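Local coordinates for AtFKBP42 (Arabidopsis thaliana, PDB 2F4E), which helps regulate ABC transporters, modulating vacuolar uptake of MRP substrates and controlling cell elongation, and probably accelerates cis-trans isomerization of proline peptide bonds, at residues Y67-L72 with P94-L99; Q54-G59 with G119-V124; H73-T78 with F85-H90. One frame throughout, in Å; residues are numbered along the deposited sequence.

Contact 1 (Y67-L72 with P94-L99)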
# COMPACT_ATOMS: atom_id res chain seq x y z
N TYR A 67 5.56 7.68 -12.58
CA TYR A 67 4.47 8.46 -13.17
C TYR A 67 3.35 7.61 -13.78
O TYR A 67 2.41 8.13 -14.38
CB TYR A 67 5.05 9.42 -14.23
CG TYR A 67 6.27 10.20 -13.75
CD1 TYR A 67 6.45 10.48 -12.39
CD2 TYR A 67 7.22 10.68 -14.65
CE1 TYR A 67 7.54 11.23 -11.93
CE2 TYR A 67 8.34 11.43 -14.21
CZ TYR A 67 8.48 11.70 -12.85
OH TYR A 67 9.54 12.42 -12.37
N SER A 68 3.45 6.30 -13.63
CA SER A 68 2.44 5.38 -14.14
C SER A 68 1.11 5.46 -13.37
O SER A 68 1.08 5.76 -12.18
CB SER A 68 2.97 3.94 -14.07
OG SER A 68 1.98 3.01 -14.46
N THR A 69 0.01 5.20 -14.06
CA THR A 69 -1.30 5.19 -13.43
C THR A 69 -1.57 3.77 -12.94
O THR A 69 -1.46 2.79 -13.70
CB THR A 69 -2.40 5.60 -14.42
OG1 THR A 69 -2.23 6.98 -14.76
CG2 THR A 69 -3.78 5.41 -13.81
N CYS A 70 -1.91 3.65 -11.67
CA CYS A 70 -2.16 2.35 -11.08
C CYS A 70 -3.57 2.23 -10.52
O CYS A 70 -4.09 3.13 -9.86
CB CYS A 70 -1.15 2.09 -9.96
SG CYS A 70 0.55 2.64 -10.34
N PHE A 71 -4.19 1.09 -10.81
CA PHE A 71 -5.53 0.81 -10.30
C PHE A 71 -5.33 -0.30 -9.29
O PHE A 71 -4.70 -1.32 -9.60
CB PHE A 71 -6.43 0.37 -11.45
CG PHE A 71 -6.84 1.51 -12.33
CD1 PHE A 71 -7.81 2.42 -11.91
CD2 PHE A 71 -6.19 1.74 -13.54
CE1 PHE A 71 -8.14 3.53 -12.68
CE2 PHE A 71 -6.51 2.85 -14.32
CZ PHE A 71 -7.48 3.75 -13.89
N LEU A 72 -5.83 -0.09 -8.08
CA LEU A 72 -5.63 -1.08 -7.03
C LEU A 72 -6.68 -1.12 -5.92
O LEU A 72 -7.43 -0.17 -5.69
CB LEU A 72 -4.25 -0.87 -6.40
CG LEU A 72 -4.11 0.43 -5.60
CD1 LEU A 72 -4.07 0.12 -4.13
CD2 LEU A 72 -2.86 1.15 -6.01
N PRO A 94 -12.18 0.44 -6.11
CA PRO A 94 -10.72 0.49 -6.19
C PRO A 94 -10.26 1.91 -6.47
O PRO A 94 -11.06 2.74 -6.92
CB PRO A 94 -10.40 -0.47 -7.33
CG PRO A 94 -11.57 -0.33 -8.22
CD PRO A 94 -12.74 -0.31 -7.25
N ILE A 95 -9.00 2.22 -6.19
CA ILE A 95 -8.53 3.57 -6.42
C ILE A 95 -7.57 3.68 -7.58
O ILE A 95 -7.06 2.68 -8.09
CB ILE A 95 -7.82 4.18 -5.18
CG1 ILE A 95 -6.63 3.31 -4.78
CG2 ILE A 95 -8.82 4.32 -4.04
CD1 ILE A 95 -5.64 4.01 -3.87
N GLU A 96 -7.36 4.92 -8.00
CA GLU A 96 -6.44 5.23 -9.08
C GLU A 96 -5.33 6.00 -8.42
O GLU A 96 -5.55 7.07 -7.87
CB GLU A 96 -7.12 6.10 -10.13
CG GLU A 96 -6.21 6.51 -11.27
CD GLU A 96 -6.96 7.29 -12.35
OE1 GLU A 96 -8.15 6.98 -12.57
OE2 GLU A 96 -6.36 8.20 -12.96
N LEU A 97 -4.13 5.45 -8.45
CA LEU A 97 -2.97 6.08 -7.84
C LEU A 97 -1.94 6.43 -8.91
O LEU A 97 -1.40 5.55 -9.58
CB LEU A 97 -2.35 5.12 -6.83
CG LEU A 97 -1.11 5.59 -6.07
CD1 LEU A 97 -1.50 6.62 -5.02
CD2 LEU A 97 -0.46 4.40 -5.40
N VAL A 98 -1.68 7.73 -9.08
CA VAL A 98 -0.69 8.15 -10.07
C VAL A 98 0.65 8.32 -9.37
O VAL A 98 0.85 9.27 -8.61
CB VAL A 98 -1.10 9.47 -10.77
CG1 VAL A 98 -0.03 9.90 -11.76
CG2 VAL A 98 -2.42 9.29 -11.49
N LEU A 99 1.56 7.38 -9.61
CA LEU A 99 2.88 7.42 -9.01
C LEU A 99 3.57 8.75 -9.29
O LEU A 99 3.67 9.18 -10.45
CB LEU A 99 3.71 6.27 -9.57
CG LEU A 99 3.19 4.91 -9.12
CD1 LEU A 99 3.75 3.79 -9.99
CD2 LEU A 99 3.56 4.72 -7.67
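Cys70 and Leu97 face each other as a hydrogen-bonded pair of antiparallel strands, and the contact around them illustrates how one pair of strands can have a packed face and a looser, more exposed one. Leu97 N reaches Cys70 O at 2.7 Å, almost straight and in the carbonyl plane, whereas the return bond from Cys70 N to Leu97 O, 2.9 Å long, arrives from above the plane. Leu72 and Ile95 form the next pair of this kind, bonded both ways through their backbones, and Leu99 N donates to Ser68 O near the other end.

The tight side carries Cys70, Leu72, Ile95 and Leu97, with Leu99 at its end. Cys70 SG stands anti to its carbonyl carbon (chi1 -40°), which brings the sulfur to 3.4 Å from Leu99 CD1. Leu72 takes the crowded position for CG, between its backbone N and carbonyl carbon (chi1 68°), and the side chain lies beside that of Ile95, pointing the same way, with CG 3.9 Å from Ile95 CG1. The Leu72 CD2 methyl meets Leu97 CD2 at 4.1 Å.

On the opposite face, with Thr69, Phe71 and Val98, the exposed Glu96 stretches out alongside the Phe71 ring. OE1 of Glu96 comes to 3.5 Å from Phe71 CE1, the carboxylate turned 62° from the ring plane, while Glu96 CG rests 3.7 Å from Thr69 CG2. These are light contacts on a more exposed face, and the exposed Tyr67 ring adds just an edge approached by Leu99 O.

Helix 107-113 covers the packed face, Val113 touching Cys70, Leu72 and Leu97, and Ala110 touching Leu99. Strand 149-158 lies along the other edge of strand 69-78, bonded to the Phe71 backbone through Ile156 and Gly157, so 69-78 is an interior strand of the sheet.

Contact 2 (Q54-G59 with G119-V124)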
# COMPACT_ATOMS: atom_id res chain seq x y z
N GLN A 54 6.01 -7.99 1.84
CA GLN A 54 5.88 -9.45 1.85
C GLN A 54 4.87 -9.78 0.75
O GLN A 54 3.73 -9.32 0.81
CB GLN A 54 5.30 -9.95 3.17
CG GLN A 54 6.13 -9.74 4.41
CD GLN A 54 5.48 -10.39 5.62
OE1 GLN A 54 4.40 -10.00 6.06
NE2 GLN A 54 6.14 -11.41 6.16
N ILE A 55 5.26 -10.59 -0.22
CA ILE A 55 4.36 -10.95 -1.31
C ILE A 55 3.45 -12.12 -0.95
O ILE A 55 3.90 -13.15 -0.45
CB ILE A 55 5.16 -11.30 -2.59
CG1 ILE A 55 5.88 -10.06 -3.11
CG2 ILE A 55 4.24 -11.85 -3.66
CD1 ILE A 55 6.83 -10.33 -4.28
N ILE A 56 2.17 -11.94 -1.22
CA ILE A 56 1.16 -12.96 -0.93
C ILE A 56 0.93 -13.79 -2.19
O ILE A 56 0.93 -15.02 -2.15
CB ILE A 56 -0.18 -12.30 -0.53
CG1 ILE A 56 -0.04 -11.61 0.82
CG2 ILE A 56 -1.31 -13.35 -0.54
CD1 ILE A 56 -1.31 -10.94 1.32
N LYS A 57 0.70 -13.09 -3.29
CA LYS A 57 0.45 -13.70 -4.58
C LYS A 57 1.27 -13.02 -5.66
O LYS A 57 1.12 -11.82 -5.88
CB LYS A 57 -1.03 -13.59 -4.94
CG LYS A 57 -1.38 -14.08 -6.33
CD LYS A 57 -2.85 -13.89 -6.60
CE LYS A 57 -3.20 -14.31 -8.00
NZ LYS A 57 -4.67 -14.16 -8.25
N GLU A 58 2.14 -13.78 -6.33
CA GLU A 58 2.97 -13.27 -7.40
C GLU A 58 2.08 -12.78 -8.54
O GLU A 58 1.00 -13.32 -8.77
CB GLU A 58 3.89 -14.37 -7.97
CG GLU A 58 4.97 -14.89 -7.04
CD GLU A 58 5.95 -13.81 -6.63
OE1 GLU A 58 6.43 -13.05 -7.51
OE2 GLU A 58 6.25 -13.73 -5.41
N GLY A 59 2.55 -11.77 -9.25
CA GLY A 59 1.79 -11.25 -10.37
C GLY A 59 2.55 -11.51 -11.66
O GLY A 59 3.40 -12.41 -11.72
N GLY A 119 -1.56 -7.64 -10.80
CA GLY A 119 -2.21 -8.81 -10.26
C GLY A 119 -1.55 -9.30 -8.98
O GLY A 119 -2.01 -10.27 -8.36
N GLU A 120 -0.48 -8.64 -8.58
CA GLU A 120 0.21 -9.05 -7.36
C GLU A 120 -0.56 -8.59 -6.12
O GLU A 120 -1.23 -7.56 -6.12
CB GLU A 120 1.62 -8.47 -7.32
CG GLU A 120 2.44 -8.99 -6.17
CD GLU A 120 3.85 -8.43 -6.16
OE1 GLU A 120 4.55 -8.52 -7.20
OE2 GLU A 120 4.25 -7.91 -5.09
N ARG A 121 -0.44 -9.37 -5.06
CA ARG A 121 -1.10 -9.07 -3.80
C ARG A 121 -0.02 -9.17 -2.73
O ARG A 121 0.66 -10.19 -2.64
CB ARG A 121 -2.21 -10.09 -3.56
CG ARG A 121 -3.19 -9.71 -2.48
CD ARG A 121 -4.50 -10.45 -2.71
NE ARG A 121 -5.53 -10.08 -1.74
CZ ARG A 121 -6.82 -10.40 -1.85
NH1 ARG A 121 -7.26 -11.09 -2.90
NH2 ARG A 121 -7.68 -10.08 -0.87
N ALA A 122 0.15 -8.12 -1.94
CA ALA A 122 1.18 -8.13 -0.91
C ALA A 122 0.86 -7.29 0.30
O ALA A 122 -0.09 -6.50 0.31
CB ALA A 122 2.49 -7.65 -1.50
N LEU A 123 1.66 -7.49 1.34
CA LEU A 123 1.52 -6.73 2.58
C LEU A 123 2.57 -5.64 2.53
O LEU A 123 3.72 -5.89 2.14
CB LEU A 123 1.77 -7.62 3.79
CG LEU A 123 0.79 -8.76 4.07
CD1 LEU A 123 1.20 -9.45 5.38
CD2 LEU A 123 -0.64 -8.22 4.16
N VAL A 124 2.20 -4.42 2.89
CA VAL A 124 3.15 -3.33 2.87
C VAL A 124 3.21 -2.66 4.23
O VAL A 124 2.21 -2.13 4.74
CB VAL A 124 2.80 -2.28 1.78
CG1 VAL A 124 3.93 -1.27 1.66
CG2 VAL A 124 2.55 -2.95 0.44
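Arg121 O is gripped by two successive amides, Ile56 N at 2.7 Å and Lys57 N at 3.0 Å, both in the plane of its carbonyl. The second lies on a lone pair, and Arg121 N returns a bond to Lys57 O. Farther along, Gln54 and Leu123 form a hydrogen-bonded antiparallel pair with bonds in both directions.

Apolar packing follows the backbone. Ile56 CD1 reaches Leu123 CD2 at 4.0 Å, and the CB atoms of Lys57 and Arg121 lie 3.9 Å apart before their extended chains diverge.

Polar and mixed contacts form a third group. Arg121 goes on to a salt bridge with Glu154. Gln54 OE1 rests 3.3 Å from Leu123 CD1, while Gln54 NE2 is bonded to the carbonyls of Val40 and Ser42. The CG of the buried Glu120, anti to the backbone N (chi1 -173°), sits 3.1 Å from Lys57 O, and the outstretched chain crosses Ile55 at about a right angle, placing Glu120 OE2 3.3 Å from Ile55 CG1. Lys53 offers OE2 a long, weak ion pair and Lys117 N gives OE1 a weak hydrogen bond. An alanine here would probably open a gap beside Ile55 and leave Lys53 and Lys117 N without the carboxylate they weakly engage.

Steric limits appear at Gly59, where a side chain would run into Glu120 N. The doubled donor on one carbonyl, with Ile56 the extra residue, is a classic beta bulge, set where the chain leaving strand 51-55 turns a corner at Ile56 in the antiparallel sheet of the FKBP-type domain.

Contact 3 (H73-T78 with F85-H90); sequences HYRAWT and FEDTWH
The beta hairpin of strands 69-78 and 84-87 is fastened where its second strand ends by Thr88, whose OG1, between the backbone N and carbonyl carbon (chi1 64°), is turned to the Tyr74 amide, accepting from Tyr74 N at 2.7 Å and sharing a second hydrogen bond with His73 ND1. In the FKBP fold this hairpin borders the proline-binding pocket; Tyr74, Phe85 and Glu86 sit where relatives carry pocket residues, consistent with a similar role, although no ligand is present. Tyr74 OH donates to Glu86 OE2 on the anti side of the carboxylate, 2.9 Å away. Ala76 CB lies over the Phe85 ring in a CH-pi contact, 3.9 Å from its centroid.

The other face carries Arg75 and Asp87. Arg75 NE forms a salt bridge with Asp87 OD2 at 2.9 Å, from above the carboxylate, whose plane stands 87° from the guanidinium. Lys84 is a second cation for OD2, and Glu152 pairs with Arg75 NH1. Trp89 CE3 lies over a face of the guanidinium, 3.2 Å from Arg75 NH1. The five-membered ring of Trp89 makes an offset stack with His73, centroids 4.0 Å apart, and His73 CB rests over its face, 3.3 Å from Trp89 CE2.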
# COMPACT_ATOMS: atom_id res chain seq x y z
N HIS A 73 -6.73 -2.27 -5.26
CA HIS A 73 -7.61 -2.51 -4.13
C HIS A 73 -6.68 -2.60 -2.92
O HIS A 73 -5.53 -2.99 -3.05
CB HIS A 73 -8.34 -3.84 -4.27
CG HIS A 73 -9.65 -3.76 -4.97
ND1 HIS A 73 -10.63 -2.84 -4.61
CD2 HIS A 73 -10.19 -4.50 -5.96
CE1 HIS A 73 -11.69 -3.03 -5.34
NE2 HIS A 73 -11.46 -4.03 -6.18
N TYR A 74 -7.18 -2.24 -1.74
CA TYR A 74 -6.35 -2.34 -0.55
C TYR A 74 -7.09 -2.13 0.77
O TYR A 74 -8.16 -1.53 0.82
CB TYR A 74 -5.19 -1.34 -0.62
CG TYR A 74 -5.52 0.08 -0.21
CD1 TYR A 74 -5.45 0.48 1.12
CD2 TYR A 74 -5.91 1.02 -1.16
CE1 TYR A 74 -5.75 1.79 1.49
CE2 TYR A 74 -6.21 2.32 -0.80
CZ TYR A 74 -6.13 2.71 0.52
OH TYR A 74 -6.44 4.01 0.87
N ARG A 75 -6.51 -2.68 1.83
CA ARG A 75 -7.04 -2.52 3.18
C ARG A 75 -5.92 -1.90 3.97
O ARG A 75 -4.74 -2.14 3.69
CB ARG A 75 -7.41 -3.87 3.80
CG ARG A 75 -8.55 -4.58 3.11
CD ARG A 75 -8.98 -5.80 3.91
NE ARG A 75 -10.06 -6.52 3.25
CZ ARG A 75 -9.91 -7.46 2.33
NH1 ARG A 75 -8.70 -7.83 1.93
NH2 ARG A 75 -10.98 -8.00 1.77
N ALA A 76 -6.26 -1.09 4.96
CA ALA A 76 -5.25 -0.46 5.77
C ALA A 76 -5.56 -0.64 7.24
O ALA A 76 -6.70 -0.50 7.67
CB ALA A 76 -5.15 1.02 5.43
N TRP A 77 -4.53 -0.96 8.01
CA TRP A 77 -4.67 -1.20 9.44
C TRP A 77 -3.57 -0.45 10.18
O TRP A 77 -2.42 -0.41 9.72
CB TRP A 77 -4.47 -2.69 9.75
CG TRP A 77 -5.55 -3.62 9.35
CD1 TRP A 77 -6.69 -3.91 10.05
CD2 TRP A 77 -5.58 -4.45 8.18
NE1 TRP A 77 -7.42 -4.86 9.40
CE2 TRP A 77 -6.77 -5.21 8.24
CE3 TRP A 77 -4.72 -4.62 7.09
CZ2 TRP A 77 -7.12 -6.12 7.26
CZ3 TRP A 77 -5.07 -5.53 6.11
CH2 TRP A 77 -6.26 -6.27 6.20
N THR A 78 -3.91 0.15 11.31
CA THR A 78 -2.92 0.83 12.14
C THR A 78 -2.24 -0.35 12.83
O THR A 78 -2.92 -1.26 13.32
CB THR A 78 -3.55 1.72 13.21
OG1 THR A 78 -4.65 1.03 13.83
CG2 THR A 78 -4.05 3.02 12.59
N PHE A 85 -9.03 0.87 9.01
CA PHE A 85 -9.63 2.17 8.72
C PHE A 85 -9.83 2.42 7.22
O PHE A 85 -10.24 3.50 6.81
CB PHE A 85 -8.78 3.28 9.34
CG PHE A 85 -7.42 3.44 8.72
CD1 PHE A 85 -7.24 4.25 7.61
CD2 PHE A 85 -6.32 2.78 9.26
CE1 PHE A 85 -5.96 4.42 7.06
CE2 PHE A 85 -5.05 2.94 8.72
CZ PHE A 85 -4.87 3.76 7.61
N GLU A 86 -9.55 1.40 6.41
CA GLU A 86 -9.73 1.52 4.96
C GLU A 86 -9.87 0.11 4.38
O GLU A 86 -9.16 -0.80 4.80
CB GLU A 86 -8.54 2.24 4.34
CG GLU A 86 -8.89 3.31 3.32
CD GLU A 86 -8.49 4.73 3.76
OE1 GLU A 86 -8.86 5.15 4.87
OE2 GLU A 86 -7.80 5.44 2.99
N ASP A 87 -10.79 -0.05 3.42
CA ASP A 87 -11.06 -1.34 2.78
C ASP A 87 -11.78 -1.09 1.46
O ASP A 87 -13.01 -1.06 1.42
CB ASP A 87 -11.95 -2.20 3.68
CG ASP A 87 -11.94 -3.67 3.29
OD1 ASP A 87 -12.02 -3.99 2.09
OD2 ASP A 87 -11.88 -4.52 4.19
N THR A 88 -11.03 -0.91 0.38
CA THR A 88 -11.63 -0.66 -0.92
C THR A 88 -12.45 -1.83 -1.45
O THR A 88 -13.35 -1.63 -2.24
CB THR A 88 -10.58 -0.26 -1.98
OG1 THR A 88 -9.68 -1.35 -2.21
CG2 THR A 88 -9.82 1.00 -1.52
N TRP A 89 -12.13 -3.05 -1.02
CA TRP A 89 -12.89 -4.22 -1.45
C TRP A 89 -14.30 -4.16 -0.87
O TRP A 89 -15.27 -4.40 -1.58
CB TRP A 89 -12.24 -5.52 -0.99
CG TRP A 89 -11.12 -5.99 -1.87
CD1 TRP A 89 -11.23 -6.51 -3.13
CD2 TRP A 89 -9.74 -6.03 -1.53
NE1 TRP A 89 -9.99 -6.86 -3.60
CE2 TRP A 89 -9.05 -6.58 -2.64
CE3 TRP A 89 -8.99 -5.64 -0.41
CZ2 TRP A 89 -7.67 -6.76 -2.65
CZ3 TRP A 89 -7.61 -5.82 -0.42
CH2 TRP A 89 -6.97 -6.37 -1.54
N HIS A 90 -14.41 -3.82 0.41
CA HIS A 90 -15.72 -3.74 1.03
C HIS A 90 -16.57 -2.68 0.35
O HIS A 90 -17.73 -2.92 0.05
CB HIS A 90 -15.59 -3.42 2.53
CG HIS A 90 -16.91 -3.29 3.22
ND1 HIS A 90 -17.81 -4.33 3.32
CD2 HIS A 90 -17.50 -2.22 3.81
CE1 HIS A 90 -18.89 -3.91 3.95
NE2 HIS A 90 -18.73 -2.64 4.26

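Read from the N terminus, the chain enters contact 2 at 54-59, then runs through 67-72 and 73-78, which lead into and along strand 69-78 and open contacts 1 and 3. The first loop to close is that of contact 3, a hairpin, at 85-90; contact 1 follows at 94-99, and contact 2, the widest, only at 119-124. The three are thus enclosed one within another and none cross. Contacts 1 and 3 touch through Pro94 on His73; contact 2 reaches contact 3 where Arg121 packs on Trp89. Contacts 1 and 3 join 95-98 and 84-87 to strand 69-78, contact 2 joins 51-55 to 121-126, and strand 149-158 links the two groups.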